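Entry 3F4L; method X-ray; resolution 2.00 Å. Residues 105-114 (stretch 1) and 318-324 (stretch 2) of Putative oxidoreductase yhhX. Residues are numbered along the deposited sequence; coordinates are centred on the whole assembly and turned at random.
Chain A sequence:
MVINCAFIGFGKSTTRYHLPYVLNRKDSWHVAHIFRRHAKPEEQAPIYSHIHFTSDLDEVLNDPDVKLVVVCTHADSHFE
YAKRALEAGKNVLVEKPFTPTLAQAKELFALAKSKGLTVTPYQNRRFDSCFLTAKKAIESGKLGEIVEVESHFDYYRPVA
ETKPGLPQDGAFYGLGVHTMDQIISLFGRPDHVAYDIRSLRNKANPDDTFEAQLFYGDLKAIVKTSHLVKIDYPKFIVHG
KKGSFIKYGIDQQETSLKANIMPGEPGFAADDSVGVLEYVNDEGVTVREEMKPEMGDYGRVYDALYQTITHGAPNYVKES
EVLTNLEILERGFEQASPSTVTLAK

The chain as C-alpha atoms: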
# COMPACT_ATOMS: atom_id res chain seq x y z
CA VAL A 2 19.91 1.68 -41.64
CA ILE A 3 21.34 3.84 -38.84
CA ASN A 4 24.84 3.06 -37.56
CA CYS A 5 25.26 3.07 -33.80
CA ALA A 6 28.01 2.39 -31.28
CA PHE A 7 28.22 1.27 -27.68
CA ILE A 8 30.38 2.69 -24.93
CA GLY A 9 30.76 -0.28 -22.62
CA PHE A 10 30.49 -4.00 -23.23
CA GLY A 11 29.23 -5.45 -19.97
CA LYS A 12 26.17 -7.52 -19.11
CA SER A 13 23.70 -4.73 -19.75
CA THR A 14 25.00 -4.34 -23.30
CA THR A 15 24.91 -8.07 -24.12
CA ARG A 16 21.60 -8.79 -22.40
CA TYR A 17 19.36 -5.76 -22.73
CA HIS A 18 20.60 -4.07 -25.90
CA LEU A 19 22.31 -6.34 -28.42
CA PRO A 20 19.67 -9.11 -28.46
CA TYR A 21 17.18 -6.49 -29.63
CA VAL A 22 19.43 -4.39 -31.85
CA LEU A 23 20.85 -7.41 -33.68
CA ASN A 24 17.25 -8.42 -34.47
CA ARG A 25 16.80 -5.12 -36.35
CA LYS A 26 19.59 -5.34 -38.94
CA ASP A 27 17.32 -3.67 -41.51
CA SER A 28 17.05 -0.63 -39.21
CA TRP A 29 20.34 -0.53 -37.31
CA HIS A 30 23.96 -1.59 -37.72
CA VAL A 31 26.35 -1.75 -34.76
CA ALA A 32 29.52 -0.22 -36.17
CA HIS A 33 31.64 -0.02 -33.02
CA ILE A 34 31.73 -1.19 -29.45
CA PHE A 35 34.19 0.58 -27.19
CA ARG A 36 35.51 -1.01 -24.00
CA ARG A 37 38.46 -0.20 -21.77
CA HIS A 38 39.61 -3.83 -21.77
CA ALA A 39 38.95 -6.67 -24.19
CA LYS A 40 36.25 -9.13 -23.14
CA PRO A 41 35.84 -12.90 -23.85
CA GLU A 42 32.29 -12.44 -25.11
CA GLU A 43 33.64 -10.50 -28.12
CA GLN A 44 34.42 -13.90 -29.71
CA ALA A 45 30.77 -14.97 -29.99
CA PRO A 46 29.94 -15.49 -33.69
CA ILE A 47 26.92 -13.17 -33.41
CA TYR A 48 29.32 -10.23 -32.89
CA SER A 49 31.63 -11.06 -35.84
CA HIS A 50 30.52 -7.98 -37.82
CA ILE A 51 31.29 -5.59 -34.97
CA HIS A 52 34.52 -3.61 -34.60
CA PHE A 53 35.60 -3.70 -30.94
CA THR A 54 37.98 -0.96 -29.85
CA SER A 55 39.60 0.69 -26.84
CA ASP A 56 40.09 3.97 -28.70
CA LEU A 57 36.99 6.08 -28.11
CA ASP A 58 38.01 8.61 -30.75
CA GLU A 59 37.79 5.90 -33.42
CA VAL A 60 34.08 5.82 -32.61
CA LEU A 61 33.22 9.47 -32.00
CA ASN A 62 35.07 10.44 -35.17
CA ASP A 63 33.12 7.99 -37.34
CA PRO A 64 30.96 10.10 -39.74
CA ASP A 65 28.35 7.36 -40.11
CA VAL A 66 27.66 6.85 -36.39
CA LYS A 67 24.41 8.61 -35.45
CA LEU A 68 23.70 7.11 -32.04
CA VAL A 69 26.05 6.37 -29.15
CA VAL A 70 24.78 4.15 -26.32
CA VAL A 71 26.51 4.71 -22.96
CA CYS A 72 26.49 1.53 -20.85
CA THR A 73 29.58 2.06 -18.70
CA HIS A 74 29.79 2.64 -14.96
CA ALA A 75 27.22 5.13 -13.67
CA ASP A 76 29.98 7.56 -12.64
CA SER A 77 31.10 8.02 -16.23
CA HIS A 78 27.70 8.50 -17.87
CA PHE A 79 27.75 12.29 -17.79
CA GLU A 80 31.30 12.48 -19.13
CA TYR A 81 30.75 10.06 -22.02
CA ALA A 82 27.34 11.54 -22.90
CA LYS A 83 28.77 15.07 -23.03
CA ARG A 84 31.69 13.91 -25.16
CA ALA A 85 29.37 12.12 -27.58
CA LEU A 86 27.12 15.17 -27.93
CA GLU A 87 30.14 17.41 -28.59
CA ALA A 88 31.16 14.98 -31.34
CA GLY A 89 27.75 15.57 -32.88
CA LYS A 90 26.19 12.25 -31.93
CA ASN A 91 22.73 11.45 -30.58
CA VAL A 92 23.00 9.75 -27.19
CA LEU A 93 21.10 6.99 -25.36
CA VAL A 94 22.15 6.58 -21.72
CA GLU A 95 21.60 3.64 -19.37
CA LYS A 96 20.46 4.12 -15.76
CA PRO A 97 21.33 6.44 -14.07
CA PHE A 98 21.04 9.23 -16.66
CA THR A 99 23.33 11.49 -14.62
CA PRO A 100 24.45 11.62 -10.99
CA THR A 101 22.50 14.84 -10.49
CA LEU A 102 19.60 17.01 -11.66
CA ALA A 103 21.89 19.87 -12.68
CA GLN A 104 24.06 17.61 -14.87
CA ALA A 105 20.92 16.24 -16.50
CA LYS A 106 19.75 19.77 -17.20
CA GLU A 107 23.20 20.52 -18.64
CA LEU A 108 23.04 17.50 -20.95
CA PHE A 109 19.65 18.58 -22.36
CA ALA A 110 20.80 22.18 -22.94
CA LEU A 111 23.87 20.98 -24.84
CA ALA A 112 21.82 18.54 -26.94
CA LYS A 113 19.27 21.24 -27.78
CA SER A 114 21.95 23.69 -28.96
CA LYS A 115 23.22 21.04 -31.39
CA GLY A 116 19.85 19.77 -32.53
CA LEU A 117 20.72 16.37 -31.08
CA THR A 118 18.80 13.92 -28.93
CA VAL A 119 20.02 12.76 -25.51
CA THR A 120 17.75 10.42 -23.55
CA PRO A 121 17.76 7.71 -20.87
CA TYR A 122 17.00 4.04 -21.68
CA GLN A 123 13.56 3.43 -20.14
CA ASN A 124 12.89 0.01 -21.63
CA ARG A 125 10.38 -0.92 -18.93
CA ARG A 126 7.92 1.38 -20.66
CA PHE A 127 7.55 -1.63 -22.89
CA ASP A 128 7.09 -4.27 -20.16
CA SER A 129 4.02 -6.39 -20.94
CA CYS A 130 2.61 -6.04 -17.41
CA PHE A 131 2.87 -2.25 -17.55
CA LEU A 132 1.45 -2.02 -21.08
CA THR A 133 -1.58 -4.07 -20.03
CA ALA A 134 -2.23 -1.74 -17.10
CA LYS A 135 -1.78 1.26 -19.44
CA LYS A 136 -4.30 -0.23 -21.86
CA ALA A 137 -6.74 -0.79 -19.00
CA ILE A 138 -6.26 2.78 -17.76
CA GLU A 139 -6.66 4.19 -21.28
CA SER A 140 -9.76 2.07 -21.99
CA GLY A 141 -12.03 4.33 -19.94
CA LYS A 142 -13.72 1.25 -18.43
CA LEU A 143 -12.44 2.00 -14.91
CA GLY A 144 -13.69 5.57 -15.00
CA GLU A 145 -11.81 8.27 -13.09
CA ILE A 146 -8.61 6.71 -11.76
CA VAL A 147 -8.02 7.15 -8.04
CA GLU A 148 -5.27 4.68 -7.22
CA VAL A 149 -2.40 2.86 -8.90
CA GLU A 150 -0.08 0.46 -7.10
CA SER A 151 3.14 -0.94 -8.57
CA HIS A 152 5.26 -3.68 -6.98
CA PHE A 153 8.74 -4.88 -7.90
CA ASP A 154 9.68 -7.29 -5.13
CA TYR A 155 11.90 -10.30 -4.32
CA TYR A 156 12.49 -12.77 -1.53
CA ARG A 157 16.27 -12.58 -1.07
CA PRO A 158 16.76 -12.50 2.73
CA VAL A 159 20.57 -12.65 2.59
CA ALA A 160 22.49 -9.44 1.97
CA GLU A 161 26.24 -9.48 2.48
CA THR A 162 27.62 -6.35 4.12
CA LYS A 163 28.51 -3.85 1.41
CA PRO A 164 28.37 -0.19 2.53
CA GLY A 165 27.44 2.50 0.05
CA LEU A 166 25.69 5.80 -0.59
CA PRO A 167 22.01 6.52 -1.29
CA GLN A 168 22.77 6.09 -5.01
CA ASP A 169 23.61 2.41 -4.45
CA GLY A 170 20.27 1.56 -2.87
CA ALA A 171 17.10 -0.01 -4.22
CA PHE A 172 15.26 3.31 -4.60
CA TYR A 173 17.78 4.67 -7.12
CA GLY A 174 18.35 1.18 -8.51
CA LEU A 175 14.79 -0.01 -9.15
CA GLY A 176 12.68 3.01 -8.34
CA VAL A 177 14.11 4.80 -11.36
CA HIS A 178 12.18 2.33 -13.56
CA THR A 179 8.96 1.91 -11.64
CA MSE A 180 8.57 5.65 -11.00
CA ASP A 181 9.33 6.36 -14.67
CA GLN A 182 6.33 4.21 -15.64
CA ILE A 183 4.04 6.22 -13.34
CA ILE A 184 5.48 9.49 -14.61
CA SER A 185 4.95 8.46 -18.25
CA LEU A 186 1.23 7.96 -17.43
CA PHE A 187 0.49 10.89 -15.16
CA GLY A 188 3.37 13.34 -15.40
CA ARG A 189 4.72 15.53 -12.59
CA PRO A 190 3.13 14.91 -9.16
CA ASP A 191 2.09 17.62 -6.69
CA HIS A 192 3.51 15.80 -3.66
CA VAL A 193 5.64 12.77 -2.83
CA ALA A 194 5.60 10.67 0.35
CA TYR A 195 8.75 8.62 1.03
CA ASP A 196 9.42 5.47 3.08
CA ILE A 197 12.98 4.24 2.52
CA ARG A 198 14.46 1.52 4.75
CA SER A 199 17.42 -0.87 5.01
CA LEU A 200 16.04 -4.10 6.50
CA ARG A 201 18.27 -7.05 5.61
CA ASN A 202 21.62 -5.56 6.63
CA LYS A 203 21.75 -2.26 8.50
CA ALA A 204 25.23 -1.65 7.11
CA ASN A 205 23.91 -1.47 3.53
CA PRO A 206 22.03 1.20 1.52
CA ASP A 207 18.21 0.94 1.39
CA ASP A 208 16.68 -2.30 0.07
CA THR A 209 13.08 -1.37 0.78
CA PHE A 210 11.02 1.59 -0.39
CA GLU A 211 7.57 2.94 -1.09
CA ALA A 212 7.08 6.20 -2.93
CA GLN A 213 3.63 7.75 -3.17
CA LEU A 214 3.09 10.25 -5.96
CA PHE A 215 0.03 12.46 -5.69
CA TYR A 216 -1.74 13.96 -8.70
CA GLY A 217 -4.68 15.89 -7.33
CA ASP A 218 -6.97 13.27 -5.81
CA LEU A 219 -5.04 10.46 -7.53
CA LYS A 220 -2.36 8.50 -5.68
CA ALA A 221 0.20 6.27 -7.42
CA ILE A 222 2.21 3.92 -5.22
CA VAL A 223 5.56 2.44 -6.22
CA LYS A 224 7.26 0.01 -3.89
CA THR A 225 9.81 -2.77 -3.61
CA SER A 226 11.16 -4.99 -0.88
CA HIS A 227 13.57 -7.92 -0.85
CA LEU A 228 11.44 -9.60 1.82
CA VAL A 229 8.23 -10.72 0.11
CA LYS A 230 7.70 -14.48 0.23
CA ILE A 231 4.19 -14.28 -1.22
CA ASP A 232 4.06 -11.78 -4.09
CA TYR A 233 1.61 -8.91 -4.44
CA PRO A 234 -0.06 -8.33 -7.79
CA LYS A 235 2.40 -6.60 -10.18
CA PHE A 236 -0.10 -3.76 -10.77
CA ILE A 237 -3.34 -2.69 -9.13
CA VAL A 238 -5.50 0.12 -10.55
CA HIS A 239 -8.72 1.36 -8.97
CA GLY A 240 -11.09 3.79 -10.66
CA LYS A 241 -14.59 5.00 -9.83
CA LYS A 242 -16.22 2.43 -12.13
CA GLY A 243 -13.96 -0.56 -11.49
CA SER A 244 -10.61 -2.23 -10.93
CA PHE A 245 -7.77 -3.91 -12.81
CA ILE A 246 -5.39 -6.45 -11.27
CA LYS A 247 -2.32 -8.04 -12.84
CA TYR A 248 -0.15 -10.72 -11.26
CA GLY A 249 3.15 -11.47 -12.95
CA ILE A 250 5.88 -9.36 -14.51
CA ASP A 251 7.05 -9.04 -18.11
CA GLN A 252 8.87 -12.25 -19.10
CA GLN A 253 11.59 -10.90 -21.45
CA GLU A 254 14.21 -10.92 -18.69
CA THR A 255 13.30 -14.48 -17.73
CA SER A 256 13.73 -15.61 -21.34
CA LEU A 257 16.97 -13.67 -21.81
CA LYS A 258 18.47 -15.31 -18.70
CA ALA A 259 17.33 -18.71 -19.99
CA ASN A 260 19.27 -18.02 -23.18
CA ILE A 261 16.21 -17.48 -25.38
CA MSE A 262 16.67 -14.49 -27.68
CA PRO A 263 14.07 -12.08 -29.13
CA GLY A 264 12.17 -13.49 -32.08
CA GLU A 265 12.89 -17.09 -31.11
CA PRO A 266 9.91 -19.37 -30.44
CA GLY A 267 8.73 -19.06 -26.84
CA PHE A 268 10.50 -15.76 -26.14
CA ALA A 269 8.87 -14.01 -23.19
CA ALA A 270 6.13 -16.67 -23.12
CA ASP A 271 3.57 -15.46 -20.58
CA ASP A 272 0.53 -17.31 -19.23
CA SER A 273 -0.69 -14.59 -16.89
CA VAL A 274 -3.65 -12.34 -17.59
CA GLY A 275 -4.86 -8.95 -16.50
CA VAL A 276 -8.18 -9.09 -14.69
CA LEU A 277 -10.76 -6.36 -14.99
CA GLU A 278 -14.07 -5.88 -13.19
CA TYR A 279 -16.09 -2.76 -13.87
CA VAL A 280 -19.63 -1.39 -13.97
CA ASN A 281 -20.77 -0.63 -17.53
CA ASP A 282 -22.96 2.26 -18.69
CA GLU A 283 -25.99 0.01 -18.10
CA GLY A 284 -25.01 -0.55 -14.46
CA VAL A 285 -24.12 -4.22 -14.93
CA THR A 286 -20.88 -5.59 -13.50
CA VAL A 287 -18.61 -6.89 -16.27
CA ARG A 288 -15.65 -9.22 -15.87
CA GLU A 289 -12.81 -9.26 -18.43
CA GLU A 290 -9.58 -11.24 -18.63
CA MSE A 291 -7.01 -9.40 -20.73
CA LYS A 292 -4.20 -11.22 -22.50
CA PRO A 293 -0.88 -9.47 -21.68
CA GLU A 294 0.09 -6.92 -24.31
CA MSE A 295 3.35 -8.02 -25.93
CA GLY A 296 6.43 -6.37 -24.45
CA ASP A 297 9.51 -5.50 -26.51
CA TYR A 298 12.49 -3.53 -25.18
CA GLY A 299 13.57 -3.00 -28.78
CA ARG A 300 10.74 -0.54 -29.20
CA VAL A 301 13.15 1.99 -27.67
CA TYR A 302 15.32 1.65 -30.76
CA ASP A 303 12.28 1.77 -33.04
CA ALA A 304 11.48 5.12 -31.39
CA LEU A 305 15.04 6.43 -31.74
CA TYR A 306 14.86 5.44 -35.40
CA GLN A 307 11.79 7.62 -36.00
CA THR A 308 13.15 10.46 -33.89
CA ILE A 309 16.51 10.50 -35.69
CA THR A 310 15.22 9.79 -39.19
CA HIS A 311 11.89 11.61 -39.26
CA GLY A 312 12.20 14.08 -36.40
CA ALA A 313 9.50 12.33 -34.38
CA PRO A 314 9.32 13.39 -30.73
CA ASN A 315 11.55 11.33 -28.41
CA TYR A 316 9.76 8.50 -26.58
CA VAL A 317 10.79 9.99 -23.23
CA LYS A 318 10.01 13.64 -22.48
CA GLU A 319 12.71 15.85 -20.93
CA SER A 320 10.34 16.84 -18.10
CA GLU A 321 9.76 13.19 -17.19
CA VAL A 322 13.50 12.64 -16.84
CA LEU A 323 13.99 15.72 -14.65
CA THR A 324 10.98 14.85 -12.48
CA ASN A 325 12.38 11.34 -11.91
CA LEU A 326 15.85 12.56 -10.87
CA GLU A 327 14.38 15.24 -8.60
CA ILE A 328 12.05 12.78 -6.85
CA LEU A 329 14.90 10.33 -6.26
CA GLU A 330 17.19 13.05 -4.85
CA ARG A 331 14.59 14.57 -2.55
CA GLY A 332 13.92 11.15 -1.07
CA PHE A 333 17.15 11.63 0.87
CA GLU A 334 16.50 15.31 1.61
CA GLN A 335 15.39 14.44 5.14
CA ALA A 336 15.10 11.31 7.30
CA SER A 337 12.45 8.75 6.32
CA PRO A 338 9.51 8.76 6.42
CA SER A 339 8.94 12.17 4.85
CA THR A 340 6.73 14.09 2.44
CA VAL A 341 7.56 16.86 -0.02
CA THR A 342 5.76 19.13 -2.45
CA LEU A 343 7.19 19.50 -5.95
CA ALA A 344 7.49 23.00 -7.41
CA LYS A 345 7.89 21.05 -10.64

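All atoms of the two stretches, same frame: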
# COMPACT_ATOMS: atom_id res chain seq x y z
N ALA A 105 21.93 16.66 -15.54
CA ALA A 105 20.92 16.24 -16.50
C ALA A 105 20.47 17.46 -17.28
O ALA A 105 20.39 17.44 -18.51
CB ALA A 105 19.73 15.63 -15.77
N LYS A 106 20.19 18.54 -16.56
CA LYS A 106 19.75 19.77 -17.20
C LYS A 106 20.81 20.28 -18.17
O LYS A 106 20.48 20.84 -19.21
CB LYS A 106 19.43 20.83 -16.15
CG LYS A 106 18.23 20.47 -15.28
CD LYS A 106 17.82 21.60 -14.35
CE LYS A 106 16.54 21.23 -13.63
NZ LYS A 106 16.17 22.19 -12.55
N GLU A 107 22.08 20.09 -17.81
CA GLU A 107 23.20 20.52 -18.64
C GLU A 107 23.28 19.70 -19.93
O GLU A 107 23.59 20.22 -21.00
CB GLU A 107 24.50 20.39 -17.87
CG GLU A 107 25.69 21.05 -18.53
CD GLU A 107 26.95 20.93 -17.70
OE1 GLU A 107 26.85 21.07 -16.46
OE2 GLU A 107 28.03 20.71 -18.28
N LEU A 108 23.01 18.41 -19.81
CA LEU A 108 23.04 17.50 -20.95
C LEU A 108 21.95 17.88 -21.97
O LEU A 108 22.20 17.90 -23.18
CB LEU A 108 22.84 16.06 -20.46
CG LEU A 108 23.89 14.98 -20.75
CD1 LEU A 108 25.30 15.49 -20.55
CD2 LEU A 108 23.61 13.79 -19.84
N PHE A 109 20.75 18.20 -21.48
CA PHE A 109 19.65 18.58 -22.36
C PHE A 109 19.93 19.91 -23.07
O PHE A 109 19.64 20.06 -24.26
CB PHE A 109 18.34 18.66 -21.57
CG PHE A 109 17.83 17.33 -21.09
CD1 PHE A 109 17.56 16.31 -22.00
CD2 PHE A 109 17.59 17.11 -19.75
CE1 PHE A 109 17.04 15.09 -21.57
CE2 PHE A 109 17.08 15.89 -19.30
CZ PHE A 109 16.80 14.88 -20.22
N ALA A 110 20.49 20.88 -22.35
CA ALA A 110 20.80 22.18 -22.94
C ALA A 110 21.80 22.00 -24.09
O ALA A 110 21.61 22.54 -25.18
CB ALA A 110 21.36 23.11 -21.89
N LEU A 111 22.86 21.24 -23.83
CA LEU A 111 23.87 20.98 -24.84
C LEU A 111 23.24 20.31 -26.07
O LEU A 111 23.46 20.73 -27.20
CB LEU A 111 24.96 20.08 -24.27
CG LEU A 111 26.02 19.58 -25.26
CD1 LEU A 111 26.66 20.78 -25.97
CD2 LEU A 111 27.07 18.76 -24.53
N ALA A 112 22.46 19.26 -25.84
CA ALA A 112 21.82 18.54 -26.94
C ALA A 112 20.95 19.48 -27.78
O ALA A 112 21.01 19.46 -29.02
CB ALA A 112 20.96 17.40 -26.40
N LYS A 113 20.15 20.29 -27.11
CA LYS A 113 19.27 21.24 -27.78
C LYS A 113 20.04 22.20 -28.69
O LYS A 113 19.63 22.44 -29.83
CB LYS A 113 18.47 22.05 -26.74
CG LYS A 113 17.43 21.23 -26.00
CD LYS A 113 16.77 22.02 -24.86
CE LYS A 113 17.74 22.26 -23.71
NZ LYS A 113 17.14 22.96 -22.55
N SER A 114 21.14 22.74 -28.19
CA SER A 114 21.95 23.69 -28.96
C SER A 114 22.56 23.06 -30.21
O SER A 114 22.95 23.77 -31.14
CB SER A 114 23.06 24.26 -28.09
OG SER A 114 24.01 23.26 -27.76
N LYS A 318 9.99 12.18 -22.52
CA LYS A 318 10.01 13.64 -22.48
C LYS A 318 11.05 14.12 -21.47
O LYS A 318 11.26 13.50 -20.43
CB LYS A 318 8.64 14.20 -22.11
CG LYS A 318 7.50 13.69 -22.98
CD LYS A 318 6.23 14.53 -22.81
CE LYS A 318 5.74 14.55 -21.37
NZ LYS A 318 4.55 15.43 -21.23
N GLU A 319 11.69 15.25 -21.79
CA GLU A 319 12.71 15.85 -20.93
C GLU A 319 12.17 16.05 -19.51
O GLU A 319 12.84 15.72 -18.53
CB GLU A 319 13.16 17.20 -21.53
CG GLU A 319 14.33 17.89 -20.81
CD GLU A 319 14.72 19.23 -21.46
OE1 GLU A 319 14.87 19.26 -22.71
OE2 GLU A 319 14.88 20.24 -20.73
N SER A 320 10.95 16.59 -19.40
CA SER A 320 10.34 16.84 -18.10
C SER A 320 10.18 15.57 -17.27
O SER A 320 10.27 15.62 -16.05
CB SER A 320 8.98 17.52 -18.27
OG SER A 320 8.05 16.70 -18.95
N GLU A 321 9.92 14.44 -17.92
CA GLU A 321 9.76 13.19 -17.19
C GLU A 321 11.10 12.77 -16.59
O GLU A 321 11.16 12.24 -15.48
CB GLU A 321 9.24 12.10 -18.14
CG GLU A 321 7.92 12.47 -18.80
CD GLU A 321 7.42 11.44 -19.80
OE1 GLU A 321 8.19 11.03 -20.69
OE2 GLU A 321 6.25 11.04 -19.69
N VAL A 322 12.18 13.01 -17.32
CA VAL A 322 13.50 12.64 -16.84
C VAL A 322 13.87 13.50 -15.64
O VAL A 322 14.34 12.99 -14.63
CB VAL A 322 14.56 12.81 -17.95
CG1 VAL A 322 15.92 12.41 -17.44
CG2 VAL A 322 14.18 11.95 -19.14
N LEU A 323 13.65 14.81 -15.74
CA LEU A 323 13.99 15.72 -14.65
C LEU A 323 13.13 15.46 -13.40
O LEU A 323 13.61 15.57 -12.27
CB LEU A 323 13.82 17.17 -15.10
CG LEU A 323 14.79 17.62 -16.21
CD1 LEU A 323 14.49 19.06 -16.63
CD2 LEU A 323 16.21 17.51 -15.70
N THR A 324 11.86 15.12 -13.61
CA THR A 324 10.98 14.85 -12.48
C THR A 324 11.47 13.59 -11.74
O THR A 324 11.47 13.54 -10.52
CB THR A 324 9.51 14.67 -12.93
OG1 THR A 324 9.02 15.91 -13.47
CG2 THR A 324 8.65 14.26 -11.76

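The most unusual feature of this contact is an acidic side chain laid across an aromatic ring. Glu 319 places its CG 3.5 Å from the centroid of the Phe 109 ring, only 11° off the ring normal. This is a CH-pi contact: the methylene, not the carboxylate, sits over the ring face. The extended t, t rotamer of Glu 319 carries the carboxylate on past the ring. There its OE2 lies 4.0 Å from NZ of Lys 113, a long salt bridge. The charges attract, but at this distance the pairing is loose.

Stretch 1 is helical throughout its core, and stretch 2 is helical from Glu 319 on, with Lys 318 at the N-cap; the two lie more than 200 residues apart in sequence. The helix axes run nearly antiparallel, at 162°, and approach to 10.8 Å. Ala 105 therefore faces Leu 323 at one end, with CA atoms 7.2 Å apart. Phe 109 faces Glu 319 further along, with CA atoms 7.6 Å apart. These pairs are one helical turn apart on each helix.

Phe 109 is the centre of the contact and has the largest area covered by the other stretch. Its ring edge meets apolar groups. CZ of Phe 109 is 3.8 Å from CB of Val 322, and CE2 of Phe 109 is 4.0 Å from CD2 of Leu 323. The same Leu 323 CD2 also lies 4.0 Å from CB of Ala 105. The small alanine side chain and the leucine methyl form a simple apolar contact. Lys 106 adds its aliphatic part, with CG 3.6 Å from Leu 323 CD2, while its amine extends further out.

No hydrogen bond crosses between the stretches. Backbone bonds stay within each helix, such as Phe 109 N to Ala 105 O at 3.1 Å. At the start of the second helix, Lys 318 N donates to Glu 321 OE1 at 2.8 Å. Contact between the helices thus rests mainly on side-chain packing.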